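Local coordinates for protein endoglucanase FnCel5A (Fervidobacterium nodosum, PDB 3NCO) that probably hydrolyses internal beta-1,4-glucosidic bonds of cellulose as an endoglucanase of glycoside hydrolase family 5, at residues F139-E144 against R172-D177; I176-W181 against I198-H203; E236-H241 against K277-I282. All blocks are in the same frame, centred on the assembly; numbering follows the deposited sequence.

Overall arrangement
Contacts 1 and 2 lie in the core, the centre of each about 9 Å from the centre of the chain. They join consecutive strands of one parallel barrel. Both use strand 174-177 and share Ile176 and Asp177. They also touch each other, through Glu144 OE2 and His203 ND1. Contact 3 lies further out, its centre about 18 Å from that point, in the helical layer round the barrel, but is still mostly buried. Its nearest atoms are about 6 Å from contact 2 and about 13 Å from contact 1. The strand pairs combine backbone hydrogen bonds with buried polar groups at the strand ends. The helix pair packs aliphatic side chains, with charged groups at its margin.

Contact 1: residues F139-E144 against R172-D177; sequences FEIFNE and RIVIID
Phe139 carries the CD atom of Arg172 over one ring face. This CH-pi contact puts Arg172 CD 3.4 Å from the Phe139 ring centroid, 10° off the normal. The guanidinium turns to Asn169 and to the carbonyls of Tyr133, Pro134 and Leu137. Phe139 N donates to Ile173 O at 3.0 Å. Phe139 O accepts from Ile175 N at 2.8 Å. Glu140 has CG anti to the backbone N (chi1 178°) and an extended chain. Glu140 OE2 comes within 2.6 Å of Asp177 OD1, so one of these two acids probably carries a proton. The carboxylate planes are 34° apart. Glu140 OE1 forms a salt bridge with Arg59. The two strands are parallel neighbours in the TIM barrel, joined by a beta-alpha-beta crossover through helix 151-168. Beyond Glu140 the pairing weakens. Ile141 N makes a weak 3.3 Å bond to Ile175 O. Ile141 CD1 meets Val174 CG1 at 3.6 Å and also packs on Ile176 CD1. Phe142 N and Asp177 N donate to one water, which donates to Ile175 O. Glu144 N donates to Asp177 OD2 at 3.0 Å, from above the carboxylate plane.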
loop_
_atom_site.group_PDB
_atom_site.type_symbol
_atom_site.label_atom_id
_atom_site.label_comp_id
_atom_site.label_asym_id
_atom_site.label_seq_id
_atom_site.Cartn_x
_atom_site.Cartn_y
_atom_site.Cartn_z
ATOM N N PHE A 139 7.762 6.009 4.979
ATOM C CA PHE A 139 6.461 6.283 5.594
ATOM C C PHE A 139 5.398 6.441 4.512
ATOM O O PHE A 139 5.735 6.787 3.373
ATOM C CB PHE A 139 6.494 7.611 6.348
ATOM C CG PHE A 139 7.412 7.603 7.541
ATOM C CD1 PHE A 139 7.826 6.374 8.066
ATOM C CD2 PHE A 139 7.809 8.813 8.183
ATOM C CE1 PHE A 139 8.662 6.300 9.149
ATOM C CE2 PHE A 139 8.643 8.777 9.317
ATOM C CZ PHE A 139 9.061 7.514 9.827
ATOM N N GLU A 140 4.124 6.209 4.847
ATOM C CA GLU A 140 3.040 6.372 3.893
ATOM C C GLU A 140 1.853 6.995 4.625
ATOM O O GLU A 140 1.218 6.300 5.404
ATOM C CB GLU A 140 2.656 5.008 3.327
ATOM C CG GLU A 140 1.469 5.152 2.338
ATOM C CD GLU A 140 0.989 3.856 1.709
ATOM O OE1 GLU A 140 1.514 2.790 2.094
ATOM O OE2 GLU A 140 0.092 3.900 0.867
ATOM N N ILE A 141 1.615 8.295 4.422
ATOM C CA ILE A 141 0.718 9.068 5.286
ATOM C C ILE A 141 -0.649 8.443 5.538
ATOM O O ILE A 141 -1.068 8.290 6.695
ATOM C CB ILE A 141 0.518 10.479 4.732
ATOM C CG1 ILE A 141 1.860 11.194 4.900
ATOM C CG2 ILE A 141 -0.518 11.269 5.592
ATOM C CD1 ILE A 141 1.926 12.540 4.129
ATOM N N PHE A 142 -1.329 8.044 4.454
ATOM C CA PHE A 142 -2.662 7.451 4.604
ATOM C C PHE A 142 -3.035 6.570 3.425
ATOM O O PHE A 142 -2.780 6.916 2.271
ATOM C CB PHE A 142 -3.739 8.513 4.871
ATOM C CG PHE A 142 -5.031 7.945 5.358
ATOM C CD1 PHE A 142 -5.110 7.226 6.574
ATOM C CD2 PHE A 142 -6.168 8.072 4.568
ATOM C CE1 PHE A 142 -6.329 6.653 6.981
ATOM C CE2 PHE A 142 -7.394 7.548 4.983
ATOM C CZ PHE A 142 -7.481 6.841 6.173
ATOM N N ASN A 143 -3.693 5.459 3.731
ATOM C CA ASN A 143 -4.172 4.533 2.708
ATOM C C ASN A 143 -5.505 4.988 2.138
ATOM O O ASN A 143 -6.474 5.189 2.853
ATOM C CB ASN A 143 -4.384 3.188 3.403
ATOM C CG ASN A 143 -4.927 2.134 2.479
ATOM O OD1 ASN A 143 -6.081 1.674 2.635
ATOM N ND2 ASN A 143 -4.173 1.802 1.529
ATOM N N GLU A 144 -5.541 5.118 0.804
ATOM C CA GLU A 144 -6.851 5.343 0.131
ATOM C C GLU A 144 -7.715 6.455 0.752
ATOM O O GLU A 144 -8.743 6.186 1.348
ATOM C CB GLU A 144 -7.636 4.027 0.088
ATOM C CG GLU A 144 -6.969 3.042 -0.832
ATOM C CD GLU A 144 -7.726 1.765 -0.986
ATOM O OE1 GLU A 144 -8.769 1.584 -0.329
ATOM O OE2 GLU A 144 -7.283 0.879 -1.718
ATOM N N ARG A 172 13.460 11.254 4.647
ATOM C CA ARG A 172 12.847 9.933 4.508
ATOM C C ARG A 172 11.784 9.957 3.436
ATOM O O ARG A 172 10.999 10.919 3.326
ATOM C CB ARG A 172 12.208 9.451 5.811
ATOM C CG ARG A 172 11.878 7.926 5.764
ATOM C CD ARG A 172 11.294 7.460 7.103
ATOM N NE ARG A 172 12.269 7.691 8.201
ATOM C CZ ARG A 172 13.368 6.953 8.429
ATOM N NH1 ARG A 172 13.636 5.876 7.673
ATOM N NH2 ARG A 172 14.176 7.299 9.419
ATOM N N ILE A 173 11.756 8.894 2.656
ATOM C CA ILE A 173 10.703 8.780 1.653
ATOM C C ILE A 173 9.303 8.790 2.306
ATOM O O ILE A 173 9.043 8.024 3.241
ATOM C CB ILE A 173 10.884 7.537 0.823
ATOM C CG1 ILE A 173 12.133 7.669 -0.064
ATOM C CG2 ILE A 173 9.606 7.289 -0.020
ATOM C CD1 ILE A 173 12.013 8.658 -1.196
ATOM N N VAL A 174 8.396 9.631 1.799
ATOM C CA VAL A 174 7.018 9.600 2.252
ATOM C C VAL A 174 6.150 9.341 1.021
ATOM O O VAL A 174 6.285 10.047 -0.012
ATOM C CB VAL A 174 6.626 10.948 2.913
ATOM C CG1 VAL A 174 5.058 11.054 3.195
ATOM C CG2 VAL A 174 7.493 11.133 4.168
ATOM N N ILE A 175 5.265 8.345 1.121
ATOM C CA ILE A 175 4.421 7.939 -0.011
ATOM C C ILE A 175 3.064 8.606 0.152
ATOM O O ILE A 175 2.450 8.511 1.218
ATOM C CB ILE A 175 4.247 6.406 -0.034
ATOM C CG1 ILE A 175 5.578 5.777 -0.459
ATOM C CG2 ILE A 175 3.137 5.937 -1.015
ATOM C CD1 ILE A 175 5.735 4.382 0.052
ATOM N N ILE A 176 2.642 9.266 -0.927
ATOM C CA ILE A 176 1.367 9.985 -0.995
ATOM C C ILE A 176 0.354 9.236 -1.870
ATOM O O ILE A 176 0.589 9.028 -3.072
ATOM C CB ILE A 176 1.580 11.423 -1.622
ATOM C CG1 ILE A 176 2.723 12.135 -0.925
ATOM C CG2 ILE A 176 0.300 12.234 -1.618
ATOM C CD1 ILE A 176 2.623 12.195 0.603
ATOM N N ASP A 177 -0.753 8.808 -1.272
ATOM C CA ASP A 177 -1.802 8.092 -2.018
ATOM C C ASP A 177 -2.665 9.009 -2.852
ATOM O O ASP A 177 -3.015 10.083 -2.458
ATOM C CB ASP A 177 -2.743 7.339 -1.054
ATOM C CG ASP A 177 -2.055 6.032 -0.465
ATOM O OD1 ASP A 177 -0.853 6.114 -0.085
ATOM O OD2 ASP A 177 -2.736 4.978 -0.319
HETATM O O HOH W 1 -0.380 8.465 1.636
#

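Contact 2: residues I176-W181 against I198-H203; sequences IDVPNW and IIVSFH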
loop_
_atom_site.group_PDB
_atom_site.type_symbol
_atom_site.label_atom_id
_atom_site.label_comp_id
_atom_site.label_asym_id
_atom_site.label_seq_id
_atom_site.Cartn_x
_atom_site.Cartn_y
_atom_site.Cartn_z
ATOM N N ILE A 176 2.642 9.266 -0.927
ATOM C CA ILE A 176 1.367 9.985 -0.995
ATOM C C ILE A 176 0.354 9.236 -1.870
ATOM O O ILE A 176 0.589 9.028 -3.072
ATOM C CB ILE A 176 1.580 11.423 -1.622
ATOM C CG1 ILE A 176 2.723 12.135 -0.925
ATOM C CG2 ILE A 176 0.300 12.234 -1.618
ATOM C CD1 ILE A 176 2.623 12.195 0.603
ATOM N N ASP A 177 -0.753 8.808 -1.272
ATOM C CA ASP A 177 -1.802 8.092 -2.018
ATOM C C ASP A 177 -2.665 9.009 -2.852
ATOM O O ASP A 177 -3.015 10.083 -2.458
ATOM C CB ASP A 177 -2.743 7.339 -1.054
ATOM C CG ASP A 177 -2.055 6.032 -0.465
ATOM O OD1 ASP A 177 -0.853 6.114 -0.085
ATOM O OD2 ASP A 177 -2.736 4.978 -0.319
ATOM N N VAL A 178 -2.998 8.502 -4.006
ATOM C CA VAL A 178 -4.045 9.072 -4.874
ATOM C C VAL A 178 -5.376 8.998 -4.106
ATOM O O VAL A 178 -5.622 7.994 -3.396
ATOM C CB VAL A 178 -4.046 8.225 -6.162
ATOM C CG1 VAL A 178 -5.246 8.630 -6.993
ATOM C CG2 VAL A 178 -2.741 8.544 -6.893
ATOM N N PRO A 179 -6.220 10.046 -4.223
ATOM C CA PRO A 179 -7.493 10.086 -3.461
ATOM C C PRO A 179 -8.559 9.213 -4.146
ATOM O O PRO A 179 -8.226 8.430 -5.058
ATOM C CB PRO A 179 -7.856 11.571 -3.419
ATOM C CG PRO A 179 -7.237 12.121 -4.710
ATOM C CD PRO A 179 -6.034 11.253 -5.074
ATOM N N ASN A 180 -9.814 9.287 -3.654
ATOM C CA ASN A 180 -10.916 8.451 -4.167
ATOM C C ASN A 180 -10.525 6.973 -4.262
ATOM O O ASN A 180 -10.584 6.329 -5.322
ATOM C CB ASN A 180 -11.447 8.976 -5.499
ATOM C CG ASN A 180 -12.944 8.789 -5.629
ATOM O OD1 ASN A 180 -13.723 9.725 -5.416
ATOM N ND2 ASN A 180 -13.359 7.576 -5.991
ATOM N N TRP A 181 -10.142 6.445 -3.106
ATOM C CA TRP A 181 -9.723 5.029 -2.992
ATOM C C TRP A 181 -8.443 4.707 -3.758
ATOM O O TRP A 181 -8.169 3.507 -4.004
ATOM C CB TRP A 181 -10.826 4.081 -3.488
ATOM C CG TRP A 181 -12.092 4.330 -2.860
ATOM C CD1 TRP A 181 -13.235 4.870 -3.439
ATOM C CD2 TRP A 181 -12.417 4.050 -1.520
ATOM N NE1 TRP A 181 -14.232 4.929 -2.519
ATOM C CE2 TRP A 181 -13.770 4.430 -1.331
ATOM C CE3 TRP A 181 -11.720 3.494 -0.463
ATOM C CZ2 TRP A 181 -14.417 4.290 -0.117
ATOM C CZ3 TRP A 181 -12.366 3.358 0.765
ATOM C CH2 TRP A 181 -13.705 3.738 0.918
ATOM N N ILE A 198 9.302 12.395 -2.127
ATOM C CA ILE A 198 7.972 11.782 -2.133
ATOM C C ILE A 198 7.813 10.782 -3.305
ATOM O O ILE A 198 8.472 10.923 -4.339
ATOM C CB ILE A 198 6.809 12.811 -2.118
ATOM C CG1 ILE A 198 6.896 13.779 -3.301
ATOM C CG2 ILE A 198 6.802 13.570 -0.771
ATOM C CD1 ILE A 198 5.499 14.545 -3.558
ATOM N N ILE A 199 6.912 9.822 -3.104
ATOM C CA ILE A 199 6.503 8.903 -4.165
ATOM C C ILE A 199 4.987 8.890 -4.169
ATOM O O ILE A 199 4.367 8.894 -3.099
ATOM C CB ILE A 199 7.031 7.478 -3.832
ATOM C CG1 ILE A 199 8.578 7.482 -3.918
ATOM C CG2 ILE A 199 6.492 6.396 -4.787
ATOM C CD1 ILE A 199 9.226 6.185 -3.455
ATOM N N VAL A 200 4.387 8.825 -5.358
ATOM C CA VAL A 200 2.910 8.823 -5.393
ATOM C C VAL A 200 2.494 7.379 -5.584
ATOM O O VAL A 200 3.169 6.611 -6.295
ATOM C CB VAL A 200 2.412 9.729 -6.591
ATOM C CG1 VAL A 200 0.956 9.476 -6.915
ATOM C CG2 VAL A 200 2.671 11.216 -6.264
ATOM N N SER A 201 1.398 6.988 -4.932
ATOM C CA SER A 201 0.923 5.611 -5.081
ATOM C C SER A 201 -0.540 5.500 -5.499
ATOM O O SER A 201 -1.373 6.217 -4.976
ATOM C CB SER A 201 1.136 4.889 -3.753
ATOM O OG SER A 201 0.659 3.572 -3.840
ATOM N N PHE A 202 -0.831 4.550 -6.403
ATOM C CA PHE A 202 -2.254 4.223 -6.725
ATOM C C PHE A 202 -2.445 2.743 -6.510
ATOM O O PHE A 202 -1.451 2.042 -6.317
ATOM C CB PHE A 202 -2.683 4.637 -8.151
ATOM C CG PHE A 202 -2.129 3.751 -9.269
ATOM C CD1 PHE A 202 -2.978 2.952 -10.029
ATOM C CD2 PHE A 202 -0.750 3.775 -9.588
ATOM C CE1 PHE A 202 -2.449 2.151 -11.104
ATOM C CE2 PHE A 202 -0.231 2.981 -10.622
ATOM C CZ PHE A 202 -1.077 2.186 -11.362
ATOM N N HIS A 203 -3.692 2.322 -6.410
ATOM C CA HIS A 203 -4.022 0.920 -6.272
ATOM C C HIS A 203 -4.802 0.476 -7.480
ATOM O O HIS A 203 -5.545 1.275 -8.058
ATOM C CB HIS A 203 -4.878 0.723 -5.051
ATOM C CG HIS A 203 -4.165 1.081 -3.789
ATOM N ND1 HIS A 203 -4.788 1.078 -2.571
ATOM C CD2 HIS A 203 -2.879 1.430 -3.575
ATOM C CE1 HIS A 203 -3.907 1.407 -1.636
ATOM N NE2 HIS A 203 -2.737 1.628 -2.226
HETATM O O HOH W 2 -8.206 1.693 -6.087
#
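Val178 and Val200 each set CG1 anti to the backbone N, with chi1 of 171° and 165°. In Val178 this leaves CG2 beside the N. Val178 CG2 meets Val200 CG1 at 3.8 Å. The two side chains are set obliquely to each other. Val178 CG2 also lies 3.3 Å from Ser201 O and packs on Phe202 CB. The His203 ring comes close to the Asp177 carboxylate. The separation is 3.9 Å from Asp177 OD2 to His203 NE2, and the planes stand 76° apart. This is packing between groups held elsewhere. Both are held by Glu144, Asp177 through the glutamate's backbone and His203 ND1 through its OE2. The two groups thus converge on the same glutamate at the C-terminal end of the barrel strands, where family 5 enzymes have their active site. The backbones pair as parallel strands. Ile176 N donates to Ile199 O at 2.8 Å, and Ile176 O accepts from Ser201 N at 2.9 Å. Val178 N donates to Ser201 O at 3.0 Å. Further on the chains separate. A water donates to Trp181 O at 2.8 Å and weakly to His203 O. Strand 198-204 has strand 256-261 as its other neighbour, where Ser201 OG bonds Phe257 O. Ile176 packs on Tyr158 of helix 151-168. The Phe202 ring meets Phe242 of helix 232-252 edge-to-face.

Contact 3: residues E236-H241 against K277-I282; sequences EQIRNH and KTVRRI
Ile238 and Ile282 face each other between two helices of the outer layer of the TIM barrel. Helix 232-252 precedes barrel strand 256-261 in the chain, and helix 269-285 follows it. The segment axes approach to 10.2 Å and run in the same general sense, with a signed crossing angle of -34°. Ile238 and Ile282 cross at a slant, with Ile238 CG2 3.7 Å from Ile282 CD1. The other branch of Ile238 reaches further along the partner helix. Ile238 CD1 lies 3.9 Å from both Thr278 CG2 and Val279 CG2. Ile238 is set obliquely against Thr278, but at about a right angle to Val279. Thr278 offers its methyl here, while its OG1 bonds Lys274 O within its own helix. Val279 also touches Leu258 and Phe261, so this side of the contact continues into the barrel wall. Arg239 borders the aliphatic group and crosses Ile282 at about a right angle. Ile282 CD1 lies 4.2 Å above the Arg239 guanidinium plane, displaced toward its rim. Arg239 NH1 forms a salt bridge with Glu285 OE1. Arg239 NE has a second, long one to Glu236 OE1 at 3.7 Å. An alanine at Ile282 lacks CG1 and CD1, and would probably open a gap beside Ile238 CG2 and leave the Arg239 guanidinium with less to pack on. Val235 and Phe242 of helix 232-252 also touch Ile282. Ile282 CD1 reaches the backbone of that helix, ending 3.7 Å from Arg239 N.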
loop_
_atom_site.group_PDB
_atom_site.type_symbol
_atom_site.label_atom_id
_atom_site.label_comp_id
_atom_site.label_asym_id
_atom_site.label_seq_id
_atom_site.Cartn_x
_atom_site.Cartn_y
_atom_site.Cartn_z
ATOM N N GLU A 236 -5.066 -4.281 -23.254
ATOM C CA GLU A 236 -5.070 -2.884 -23.641
ATOM C C GLU A 236 -5.854 -2.023 -22.638
ATOM O O GLU A 236 -5.487 -0.871 -22.391
ATOM C CB GLU A 236 -5.621 -2.724 -25.083
ATOM C CG GLU A 236 -5.610 -1.275 -25.565
ATOM C CD GLU A 236 -4.264 -0.571 -25.333
ATOM O OE1 GLU A 236 -3.193 -1.193 -25.556
ATOM O OE2 GLU A 236 -4.288 0.608 -24.918
ATOM N N GLN A 237 -6.926 -2.551 -22.036
ATOM C CA GLN A 237 -7.626 -1.753 -20.993
ATOM C C GLN A 237 -6.661 -1.371 -19.878
ATOM O O GLN A 237 -6.656 -0.219 -19.416
ATOM C CB GLN A 237 -8.841 -2.498 -20.382
ATOM C CG GLN A 237 -10.062 -2.719 -21.328
ATOM C CD GLN A 237 -11.007 -1.498 -21.345
ATOM O OE1 GLN A 237 -11.318 -0.936 -20.269
ATOM N NE2 GLN A 237 -11.446 -1.071 -22.547
ATOM N N ILE A 238 -5.835 -2.328 -19.442
ATOM C CA ILE A 238 -4.889 -2.075 -18.341
ATOM C C ILE A 238 -3.767 -1.122 -18.813
ATOM O O ILE A 238 -3.399 -0.176 -18.117
ATOM C CB ILE A 238 -4.267 -3.380 -17.789
ATOM C CG1 ILE A 238 -5.390 -4.272 -17.250
ATOM C CG2 ILE A 238 -3.168 -3.104 -16.695
ATOM C CD1 ILE A 238 -4.915 -5.674 -16.800
ATOM N N ARG A 239 -3.201 -1.402 -19.976
ATOM C CA ARG A 239 -2.153 -0.535 -20.511
ATOM C C ARG A 239 -2.631 0.933 -20.600
ATOM O O ARG A 239 -1.891 1.847 -20.271
ATOM C CB ARG A 239 -1.704 -1.056 -21.884
ATOM C CG ARG A 239 -0.416 -0.322 -22.334
ATOM C CD ARG A 239 0.130 -0.766 -23.662
ATOM N NE ARG A 239 -0.039 -2.192 -23.920
ATOM C CZ ARG A 239 0.727 -3.148 -23.408
ATOM N NH1 ARG A 239 1.729 -2.830 -22.599
ATOM N NH2 ARG A 239 0.503 -4.422 -23.720
ATOM N N ASN A 240 -3.859 1.149 -21.088
ATOM C CA ASN A 240 -4.419 2.490 -21.246
ATOM C C ASN A 240 -4.467 3.152 -19.853
ATOM O O ASN A 240 -4.126 4.325 -19.685
ATOM C CB ASN A 240 -5.822 2.393 -21.924
ATOM C CG ASN A 240 -6.479 3.762 -22.244
ATOM O OD1 ASN A 240 -5.985 4.544 -23.082
ATOM N ND2 ASN A 240 -7.624 4.022 -21.618
ATOM N N HIS A 241 -4.946 2.398 -18.856
ATOM C CA HIS A 241 -5.009 2.931 -17.480
ATOM C C HIS A 241 -3.613 3.347 -16.952
ATOM O O HIS A 241 -3.451 4.415 -16.343
ATOM C CB HIS A 241 -5.599 1.863 -16.578
ATOM C CG HIS A 241 -7.041 1.572 -16.873
ATOM N ND1 HIS A 241 -7.668 0.428 -16.436
ATOM C CD2 HIS A 241 -7.976 2.280 -17.555
ATOM C CE1 HIS A 241 -8.940 0.460 -16.794
ATOM N NE2 HIS A 241 -9.153 1.574 -17.478
ATOM N N LYS A 277 -0.240 -11.441 -13.660
ATOM C CA LYS A 277 0.971 -11.377 -14.452
ATOM C C LYS A 277 0.949 -10.167 -15.359
ATOM O O LYS A 277 1.967 -9.491 -15.511
ATOM C CB LYS A 277 1.041 -12.643 -15.327
ATOM C CG LYS A 277 2.209 -12.721 -16.264
ATOM C CD LYS A 277 1.928 -13.894 -17.197
ATOM C CE LYS A 277 3.183 -14.692 -17.542
ATOM N NZ LYS A 277 4.444 -13.890 -17.752
ATOM N N THR A 278 -0.215 -9.886 -15.969
ATOM C CA THR A 278 -0.357 -8.778 -16.907
ATOM C C THR A 278 -0.186 -7.437 -16.180
ATOM O O THR A 278 0.529 -6.561 -16.627
ATOM C CB THR A 278 -1.737 -8.837 -17.589
ATOM O OG1 THR A 278 -1.806 -10.015 -18.402
ATOM C CG2 THR A 278 -2.003 -7.630 -18.462
ATOM N N VAL A 279 -0.820 -7.307 -15.033
ATOM C CA VAL A 279 -0.645 -6.086 -14.224
ATOM C C VAL A 279 0.819 -5.907 -13.836
ATOM O O VAL A 279 1.380 -4.814 -14.001
ATOM C CB VAL A 279 -1.563 -6.101 -12.977
ATOM C CG1 VAL A 279 -1.192 -4.953 -12.109
ATOM C CG2 VAL A 279 -3.037 -5.979 -13.409
ATOM N N ARG A 280 1.457 -6.965 -13.335
ATOM C CA ARG A 280 2.881 -6.876 -12.993
ATOM C C ARG A 280 3.755 -6.423 -14.202
ATOM O O ARG A 280 4.586 -5.531 -14.083
ATOM C CB ARG A 280 3.420 -8.191 -12.432
ATOM C CG ARG A 280 4.935 -8.068 -12.199
ATOM C CD ARG A 280 5.597 -9.391 -11.882
ATOM N NE ARG A 280 5.395 -10.387 -12.927
ATOM C CZ ARG A 280 6.123 -10.460 -14.014
ATOM N NH1 ARG A 280 5.912 -11.408 -14.915
ATOM N NH2 ARG A 280 7.101 -9.593 -14.182
ATOM N N ARG A 281 3.573 -7.063 -15.365
ATOM C CA ARG A 281 4.379 -6.712 -16.544
ATOM C C ARG A 281 4.161 -5.274 -16.976
ATOM O O ARG A 281 5.111 -4.615 -17.409
ATOM C CB ARG A 281 3.993 -7.600 -17.724
ATOM C CG ARG A 281 4.373 -9.059 -17.534
ATOM C CD ARG A 281 4.124 -9.910 -18.842
ATOM N NE ARG A 281 2.925 -9.487 -19.612
ATOM C CZ ARG A 281 1.832 -10.239 -19.882
ATOM N NH1 ARG A 281 1.720 -11.490 -19.448
ATOM N NH2 ARG A 281 0.823 -9.723 -20.599
ATOM N N ILE A 282 2.916 -4.799 -16.914
ATOM C CA ILE A 282 2.619 -3.439 -17.379
ATOM C C ILE A 282 3.127 -2.398 -16.366
ATOM O O ILE A 282 3.635 -1.334 -16.758
ATOM C CB ILE A 282 1.120 -3.256 -17.698
ATOM C CG1 ILE A 282 0.753 -4.139 -18.913
ATOM C CG2 ILE A 282 0.759 -1.758 -17.929
ATOM C CD1 ILE A 282 -0.749 -4.149 -19.277
#